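Putative esterase (Bacteroides intestinalis DSM 17393, PDB 5VOL) is a ferulic acid esterase of carbohydrate esterase family 1, probably hydrolysing ester links that join ferulic acid to arabinoxylan. Local coordinates at residues C[119-123]-C[124-128]; C[109-112]-C[113-117]. All coordinates share one frame; numbering follows the deposited sequence.

Interaction 1. Residues C[119-123]-C[124-128]; sequences YIEKK and YRVIG
Y124 lies side by side with K123 and folds back over the last turn of the helix, touching I120 on the way. Its CG stands beside the backbone N and anti to the carbonyl carbon (chi1 -61°), which turns the ring back along the helix. There K123 CG sits over the ring centre, 3.8 Å from the centroid of Y124, a CH-pi contact; the extended lysine chain then runs on past the phenol, and its NZ donates to Y119 OH at 3.2 Å. I120 CD1 meets Y124 CE2 at 3.7 Å, the two side chains crossing obliquely. Y124 N closes the final regular turn on I120 O at 2.9 Å, and its OH bonds Y28 of strand 24-32, which also meets Y119 OH. With an alanine here, Y28 would probably lose this hydroxyl partner, and K123's aliphatic chain and the tip of I120 their aromatic cover. R125 takes left-handed backbone angles (54°/53°) and gives only a weak bond, R125 N to K122 O at 3.5 Å, while its guanidinium reaches the carbonyls of F36 and K42. V126 turns back toward the helix: V126 N donates to E121 O at 3.0 Å, and V126 CG1 packs on E121 CG at 3.7 Å. A water donates to the carbonyl oxygens of both E121 and V126. G128 brings its CA 3.7 Å from E121 OE1; a side chain at its backbone angles would jam against the preceding carbonyl oxygen. The V126-to-E121 and weak R125-to-K122 bonds make a Schellman motif with an arginine at the left-handed position. Helix-end carbonyls are thus capped by the backbone beyond them, while the E121 carboxylate passes the apolar V126 to hydrogen-bond Y48 and form a salt bridge with R133.

Interaction 2. Residues C[109-112]-C[113-117]; sequences ETFF and YTEFL
Over one face of the Y113 ring stands F112 CD1, close to the ring centre, in an edge-to-face pair with centroids of F112 and Y113 4.8 Å apart and planes at 67°. E109 CG lies at the edge of the same tyrosine ring, 3.6 Å from Y113 CE2, and H152 also stacks on Y113. One face of F111 receives F116 CB, 3.6 Å from F111 CZ and offset toward the rim, while E115 OE1 comes into the ring plane at F111 CD1, 3.3 Å away. That carboxylate stands nearly perpendicular to the phenyl plane and is held by S19 and the backbone of K20. F112 CG is anti to its backbone N (chi1 -176°), carrying the ring between Y113 and F116, with L117 CD1 4.0 Å from F112 CE1. T110 O is gripped from opposite faces of its plane by T114 N and by T114 OG1, the hydroxyl bond measuring 2.7 Å. F111 O also takes two donors: F116 N comes in almost straight at 2.8 Å, whereas E115 N sits above the carbonyl plane. L117 N likewise skips a residue to reach F112 O. These bonds between residues five apart, not four, mark a pi-type turn, a pi-bulge in an alpha/beta-hydrolase helix whose aromatic cluster lies partly on the central sheet, through F112 and F116, and partly, through Y113, against Y148 and H152 at the end of helix 140-151.

In the fold
From the N terminus, the chain lays down main-sheet strands 11-19, 24-32, 46-50 and 83-87 before helix 108-123 begins. Interaction 2 comes first, in the opening turns of that helix, and puts F116 on strand 83-87 while E109 and Y113 face R151 and H152 at the end of helix 140-151. Interaction 1 follows in series at the helix's C-terminal end, starting the loop to strand 133-138. Neither encloses a long loop, and the two do not nest or cross; the centres of interactions 1 and 2 are about 13 Å apart. Interaction 1 rests on strands 24-32 and 46-50, so together they seat both ends of one helix on the sheet.

Interaction 1. Residues C[119-123]-C[124-128]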
ATOM      1  N   TYR C 119     -14.608 -35.032   3.299  1.00 26.76           N
ATOM      2  CA  TYR C 119     -13.333 -35.736   3.226  1.00 27.41           C
ATOM      3  C   TYR C 119     -12.159 -34.827   3.606  1.00 29.80           C
ATOM      4  O   TYR C 119     -11.269 -35.230   4.353  1.00 28.60           O
ATOM      5  CB  TYR C 119     -13.128 -36.295   1.817  1.00 27.73           C
ATOM      6  CG  TYR C 119     -11.691 -36.625   1.444  1.00 28.57           C
ATOM      7  CD1 TYR C 119     -10.906 -35.693   0.806  1.00 32.08           C
ATOM      8  CD2 TYR C 119     -11.143 -37.881   1.693  1.00 35.81           C
ATOM      9  CE1 TYR C 119      -9.610 -35.973   0.438  1.00 33.73           C
ATOM     10  CE2 TYR C 119      -9.823 -38.178   1.315  1.00 32.63           C
ATOM     11  CZ  TYR C 119      -9.071 -37.203   0.691  1.00 37.18           C
ATOM     12  OH  TYR C 119      -7.764 -37.425   0.293  1.00 45.63           O
ATOM     13  N   ILE C 120     -12.155 -33.613   3.063  1.00 27.43           N
ATOM     14  CA  ILE C 120     -11.087 -32.657   3.323  1.00 26.39           C
ATOM     15  C   ILE C 120     -11.052 -32.267   4.797  1.00 25.44           C
ATOM     16  O   ILE C 120      -9.991 -32.266   5.434  1.00 25.87           O
ATOM     17  CB  ILE C 120     -11.256 -31.369   2.462  1.00 28.39           C
ATOM     18  CG1 ILE C 120     -10.913 -31.638   1.004  1.00 27.12           C
ATOM     19  CG2 ILE C 120     -10.389 -30.223   2.994  1.00 26.82           C
ATOM     20  CD1 ILE C 120      -9.483 -32.064   0.764  1.00 25.77           C
ATOM     21  N   GLU C 121     -12.217 -31.942   5.340  1.00 26.01           N
ATOM     22  CA  GLU C 121     -12.272 -31.346   6.669  1.00 27.76           C
ATOM     23  C   GLU C 121     -11.991 -32.357   7.764  1.00 31.69           C
ATOM     24  O   GLU C 121     -11.570 -31.982   8.854  1.00 29.77           O
ATOM     25  CB  GLU C 121     -13.610 -30.655   6.882  1.00 25.30           C
ATOM     26  CG  GLU C 121     -13.711 -29.436   5.986  1.00 24.25           C
ATOM     27  CD  GLU C 121     -14.906 -28.574   6.268  1.00 26.57           C
ATOM     28  OE1 GLU C 121     -15.657 -28.858   7.228  1.00 25.93           O
ATOM     29  OE2 GLU C 121     -15.087 -27.593   5.520  1.00 25.33           O
ATOM     30  N   LYS C 122     -12.185 -33.639   7.458  1.00 31.15           N
ATOM     31  CA  LYS C 122     -11.758 -34.711   8.345  1.00 28.37           C
ATOM     32  C   LYS C 122     -10.263 -34.998   8.198  1.00 27.29           C
ATOM     33  O   LYS C 122      -9.536 -35.081   9.180  1.00 30.10           O
ATOM     34  CB  LYS C 122     -12.565 -35.988   8.069  1.00 29.88           C
ATOM     35  CG  LYS C 122     -12.039 -37.223   8.783  1.00 35.93           C
ATOM     36  CD  LYS C 122     -12.947 -38.434   8.521  1.00 49.32           C
ATOM     37  CE  LYS C 122     -12.374 -39.711   9.125  1.00 54.07           C
ATOM     38  NZ  LYS C 122     -13.240 -40.906   8.849  1.00 60.62           N
ATOM     39  N   LYS C 123      -9.796 -35.128   6.965  1.00 26.60           N
ATOM     40  CA  LYS C 123      -8.412 -35.514   6.732  1.00 26.00           C
ATOM     41  C   LYS C 123      -7.424 -34.450   7.197  1.00 28.08           C
ATOM     42  O   LYS C 123      -6.346 -34.770   7.695  1.00 24.95           O
ATOM     43  CB  LYS C 123      -8.187 -35.805   5.251  1.00 26.90           C
ATOM     44  CG  LYS C 123      -6.757 -36.154   4.902  1.00 28.93           C
ATOM     45  CD  LYS C 123      -6.714 -36.935   3.596  1.00 36.55           C
ATOM     46  CE  LYS C 123      -5.323 -37.484   3.319  1.00 38.12           C
ATOM     47  NZ  LYS C 123      -5.342 -38.414   2.169  1.00 50.79           N
ATOM     48  N   TYR C 124      -7.783 -33.184   7.023  1.00 28.60           N
ATOM     49  CA  TYR C 124      -6.833 -32.104   7.312  1.00 30.18           C
ATOM     50  C   TYR C 124      -7.242 -31.306   8.546  1.00 28.21           C
ATOM     51  O   TYR C 124      -6.842 -30.148   8.713  1.00 29.21           O
ATOM     52  CB  TYR C 124      -6.671 -31.204   6.072  1.00 24.08           C
ATOM     53  CG  TYR C 124      -6.137 -31.978   4.891  1.00 23.69           C
ATOM     54  CD1 TYR C 124      -4.825 -32.440   4.882  1.00 26.04           C
ATOM     55  CD2 TYR C 124      -6.950 -32.295   3.807  1.00 25.07           C
ATOM     56  CE1 TYR C 124      -4.332 -33.174   3.833  1.00 24.87           C
ATOM     57  CE2 TYR C 124      -6.464 -33.039   2.745  1.00 25.55           C
ATOM     58  CZ  TYR C 124      -5.151 -33.471   2.760  1.00 29.73           C
ATOM     59  OH  TYR C 124      -4.639 -34.199   1.704  1.00 27.86           O
ATOM     60  N   ARG C 125      -8.026 -31.946   9.414  1.00 29.79           N
ATOM     61  CA  ARG C 125      -8.322 -31.446  10.762  1.00 27.60           C
ATOM     62  C   ARG C 125      -8.884 -30.026  10.796  1.00 31.30           C
ATOM     63  O   ARG C 125      -8.369 -29.151  11.499  1.00 29.44           O
ATOM     64  CB  ARG C 125      -7.064 -31.519  11.632  1.00 30.56           C
ATOM     65  CG  ARG C 125      -6.189 -32.722  11.335  1.00 34.79           C
ATOM     66  CD  ARG C 125      -5.316 -33.086  12.514  1.00 34.79           C
ATOM     67  NE  ARG C 125      -4.511 -31.965  12.977  1.00 39.77           N
ATOM     68  CZ  ARG C 125      -3.212 -31.820  12.739  1.00 36.03           C
ATOM     69  NH1 ARG C 125      -2.554 -32.724  12.030  1.00 30.49           N
ATOM     70  NH2 ARG C 125      -2.570 -30.764  13.220  1.00 40.36           N
ATOM     71  N   VAL C 126      -9.946 -29.813  10.032  1.00 28.80           N
ATOM     72  CA  VAL C 126     -10.634 -28.535   9.995  1.00 25.08           C
ATOM     73  C   VAL C 126     -11.645 -28.478  11.136  1.00 33.11           C
ATOM     74  O   VAL C 126     -12.266 -29.485  11.455  1.00 29.78           O
ATOM     75  CB  VAL C 126     -11.329 -28.328   8.635  1.00 24.30           C
ATOM     76  CG1 VAL C 126     -12.370 -27.236   8.707  1.00 22.07           C
ATOM     77  CG2 VAL C 126     -10.283 -28.054   7.534  1.00 25.49           C
ATOM     78  N   ILE C 127     -11.791 -27.311  11.763  1.00 29.07           N
ATOM     79  CA  ILE C 127     -12.689 -27.165  12.905  1.00 33.22           C
ATOM     80  C   ILE C 127     -14.093 -27.662  12.560  1.00 33.45           C
ATOM     81  O   ILE C 127     -14.712 -28.381  13.341  1.00 32.69           O
ATOM     82  CB  ILE C 127     -12.746 -25.700  13.397  1.00 29.86           C
ATOM     83  CG1 ILE C 127     -11.397 -25.303  13.991  1.00 27.63           C
ATOM     84  CG2 ILE C 127     -13.852 -25.521  14.423  1.00 29.04           C
ATOM     85  CD1 ILE C 127     -11.236 -23.811  14.234  1.00 27.17           C
ATOM     86  N   GLY C 128     -14.580 -27.304  11.379  1.00 30.99           N
ATOM     87  CA  GLY C 128     -15.770 -27.936  10.842  1.00 29.26           C
ATOM     88  C   GLY C 128     -17.060 -27.164  11.006  1.00 33.16           C
ATOM     89  O   GLY C 128     -18.128 -27.677  10.668  1.00 30.05           O
TER
HETATM   90  O   HOH W   1     -12.060 -32.521  11.570  1.00 32.96           O

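Interaction 2. Residues C[109-112]-C[113-117]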
ATOM      1  N   GLU C 109     -21.404 -29.530  -7.666  1.00 21.49           N
ATOM      2  CA  GLU C 109     -21.743 -28.981  -6.360  1.00 22.16           C
ATOM      3  C   GLU C 109     -22.083 -30.112  -5.386  1.00 28.53           C
ATOM      4  O   GLU C 109     -21.703 -30.088  -4.201  1.00 24.48           O
ATOM      5  CB  GLU C 109     -22.904 -27.994  -6.479  1.00 26.98           C
ATOM      6  CG  GLU C 109     -23.194 -27.192  -5.201  1.00 24.94           C
ATOM      7  CD  GLU C 109     -24.087 -25.993  -5.457  1.00 26.73           C
ATOM      8  OE1 GLU C 109     -23.985 -25.414  -6.556  1.00 26.42           O
ATOM      9  OE2 GLU C 109     -24.899 -25.626  -4.573  1.00 28.06           O
ATOM     10  N   THR C 110     -22.789 -31.124  -5.886  1.00 24.67           N
ATOM     11  CA  THR C 110     -23.141 -32.253  -5.043  1.00 23.29           C
ATOM     12  C   THR C 110     -21.866 -32.975  -4.626  1.00 22.17           C
ATOM     13  O   THR C 110     -21.740 -33.416  -3.485  1.00 23.37           O
ATOM     14  CB  THR C 110     -24.108 -33.241  -5.772  1.00 25.78           C
ATOM     15  OG1 THR C 110     -25.346 -32.575  -6.041  1.00 25.42           O
ATOM     16  CG2 THR C 110     -24.369 -34.458  -4.913  1.00 23.82           C
ATOM     17  N   PHE C 111     -20.912 -33.073  -5.550  1.00 21.90           N
ATOM     18  CA  PHE C 111     -19.601 -33.629  -5.222  1.00 23.80           C
ATOM     19  C   PHE C 111     -18.923 -32.777  -4.135  1.00 26.52           C
ATOM     20  O   PHE C 111     -18.350 -33.300  -3.178  1.00 25.59           O
ATOM     21  CB  PHE C 111     -18.705 -33.697  -6.464  1.00 22.31           C
ATOM     22  CG  PHE C 111     -17.228 -33.564  -6.159  1.00 25.21           C
ATOM     23  CD1 PHE C 111     -16.536 -34.596  -5.551  1.00 25.75           C
ATOM     24  CD2 PHE C 111     -16.544 -32.398  -6.474  1.00 22.79           C
ATOM     25  CE1 PHE C 111     -15.189 -34.476  -5.266  1.00 26.88           C
ATOM     26  CE2 PHE C 111     -15.199 -32.271  -6.214  1.00 23.43           C
ATOM     27  CZ  PHE C 111     -14.515 -33.301  -5.596  1.00 28.69           C
ATOM     28  N   PHE C 112     -18.983 -31.460  -4.305  1.00 26.40           N
ATOM     29  CA  PHE C 112     -18.295 -30.545  -3.385  1.00 25.98           C
ATOM     30  C   PHE C 112     -18.810 -30.717  -1.951  1.00 22.06           C
ATOM     31  O   PHE C 112     -18.035 -30.920  -1.017  1.00 26.79           O
ATOM     32  CB  PHE C 112     -18.472 -29.094  -3.838  1.00 25.22           C
ATOM     33  CG  PHE C 112     -17.711 -28.108  -2.992  1.00 27.08           C
ATOM     34  CD1 PHE C 112     -18.282 -27.578  -1.844  1.00 25.46           C
ATOM     35  CD2 PHE C 112     -16.419 -27.739  -3.333  1.00 26.44           C
ATOM     36  CE1 PHE C 112     -17.576 -26.665  -1.045  1.00 28.23           C
ATOM     37  CE2 PHE C 112     -15.697 -26.835  -2.545  1.00 29.40           C
ATOM     38  CZ  PHE C 112     -16.278 -26.301  -1.399  1.00 28.29           C
ATOM     39  N   TYR C 113     -20.124 -30.655  -1.788  1.00 27.24           N
ATOM     40  CA  TYR C 113     -20.742 -30.671  -0.459  1.00 27.82           C
ATOM     41  C   TYR C 113     -20.958 -32.034   0.185  1.00 33.19           C
ATOM     42  O   TYR C 113     -21.011 -32.113   1.418  1.00 28.10           O
ATOM     43  CB  TYR C 113     -22.084 -29.949  -0.508  1.00 26.58           C
ATOM     44  CG  TYR C 113     -21.856 -28.480  -0.636  1.00 27.27           C
ATOM     45  CD1 TYR C 113     -21.449 -27.726   0.465  1.00 29.49           C
ATOM     46  CD2 TYR C 113     -21.976 -27.851  -1.861  1.00 26.52           C
ATOM     47  CE1 TYR C 113     -21.194 -26.368   0.346  1.00 25.41           C
ATOM     48  CE2 TYR C 113     -21.723 -26.501  -1.990  1.00 28.86           C
ATOM     49  CZ  TYR C 113     -21.334 -25.767  -0.884  1.00 26.81           C
ATOM     50  OH  TYR C 113     -21.085 -24.425  -1.024  1.00 26.48           O
ATOM     51  N   THR C 114     -21.092 -33.102  -0.607  1.00 26.12           N
ATOM     52  CA  THR C 114     -21.387 -34.397   0.020  1.00 27.93           C
ATOM     53  C   THR C 114     -20.181 -35.311   0.015  1.00 27.02           C
ATOM     54  O   THR C 114     -20.160 -36.296   0.744  1.00 28.51           O
ATOM     55  CB  THR C 114     -22.565 -35.140  -0.663  1.00 31.83           C
ATOM     56  OG1 THR C 114     -22.170 -35.551  -1.973  1.00 27.71           O
ATOM     57  CG2 THR C 114     -23.801 -34.240  -0.764  1.00 29.19           C
ATOM     58  N   GLU C 115     -19.178 -35.001  -0.805  1.00 24.63           N
ATOM     59  CA  GLU C 115     -17.977 -35.840  -0.880  1.00 25.67           C
ATOM     60  C   GLU C 115     -16.686 -35.073  -0.542  1.00 28.87           C
ATOM     61  O   GLU C 115     -15.906 -35.487   0.324  1.00 28.12           O
ATOM     62  CB  GLU C 115     -17.838 -36.459  -2.272  1.00 27.08           C
ATOM     63  CG  GLU C 115     -18.917 -37.479  -2.646  1.00 31.15           C
ATOM     64  CD  GLU C 115     -18.684 -38.078  -4.026  1.00 36.16           C
ATOM     65  OE1 GLU C 115     -18.406 -37.314  -4.978  1.00 34.36           O
ATOM     66  OE2 GLU C 115     -18.766 -39.319  -4.162  1.00 38.41           O
ATOM     67  N   PHE C 116     -16.448 -33.968  -1.243  1.00 26.57           N
ATOM     68  CA  PHE C 116     -15.169 -33.262  -1.108  1.00 24.32           C
ATOM     69  C   PHE C 116     -15.020 -32.622   0.266  1.00 22.99           C
ATOM     70  O   PHE C 116     -14.053 -32.889   0.967  1.00 23.66           O
ATOM     71  CB  PHE C 116     -15.014 -32.201  -2.199  1.00 24.70           C
ATOM     72  CG  PHE C 116     -13.644 -31.566  -2.239  1.00 23.65           C
ATOM     73  CD1 PHE C 116     -12.533 -32.311  -2.578  1.00 21.45           C
ATOM     74  CD2 PHE C 116     -13.476 -30.219  -1.938  1.00 26.09           C
ATOM     75  CE1 PHE C 116     -11.267 -31.731  -2.629  1.00 24.76           C
ATOM     76  CE2 PHE C 116     -12.210 -29.623  -1.982  1.00 24.25           C
ATOM     77  CZ  PHE C 116     -11.105 -30.380  -2.323  1.00 22.37           C
ATOM     78  N   LEU C 117     -15.983 -31.792   0.651  1.00 24.64           N
ATOM     79  CA  LEU C 117     -15.876 -31.039   1.905  1.00 24.06           C
ATOM     80  C   LEU C 117     -15.748 -31.956   3.136  1.00 26.87           C
ATOM     81  O   LEU C 117     -14.860 -31.759   3.959  1.00 27.40           O
ATOM     82  CB  LEU C 117     -17.068 -30.090   2.044  1.00 22.50           C
ATOM     83  CG  LEU C 117     -17.024 -29.071   3.182  1.00 28.10           C
ATOM     84  CD1 LEU C 117     -17.698 -27.785   2.761  1.00 27.77           C
ATOM     85  CD2 LEU C 117     -17.703 -29.644   4.427  1.00 27.74           C
TER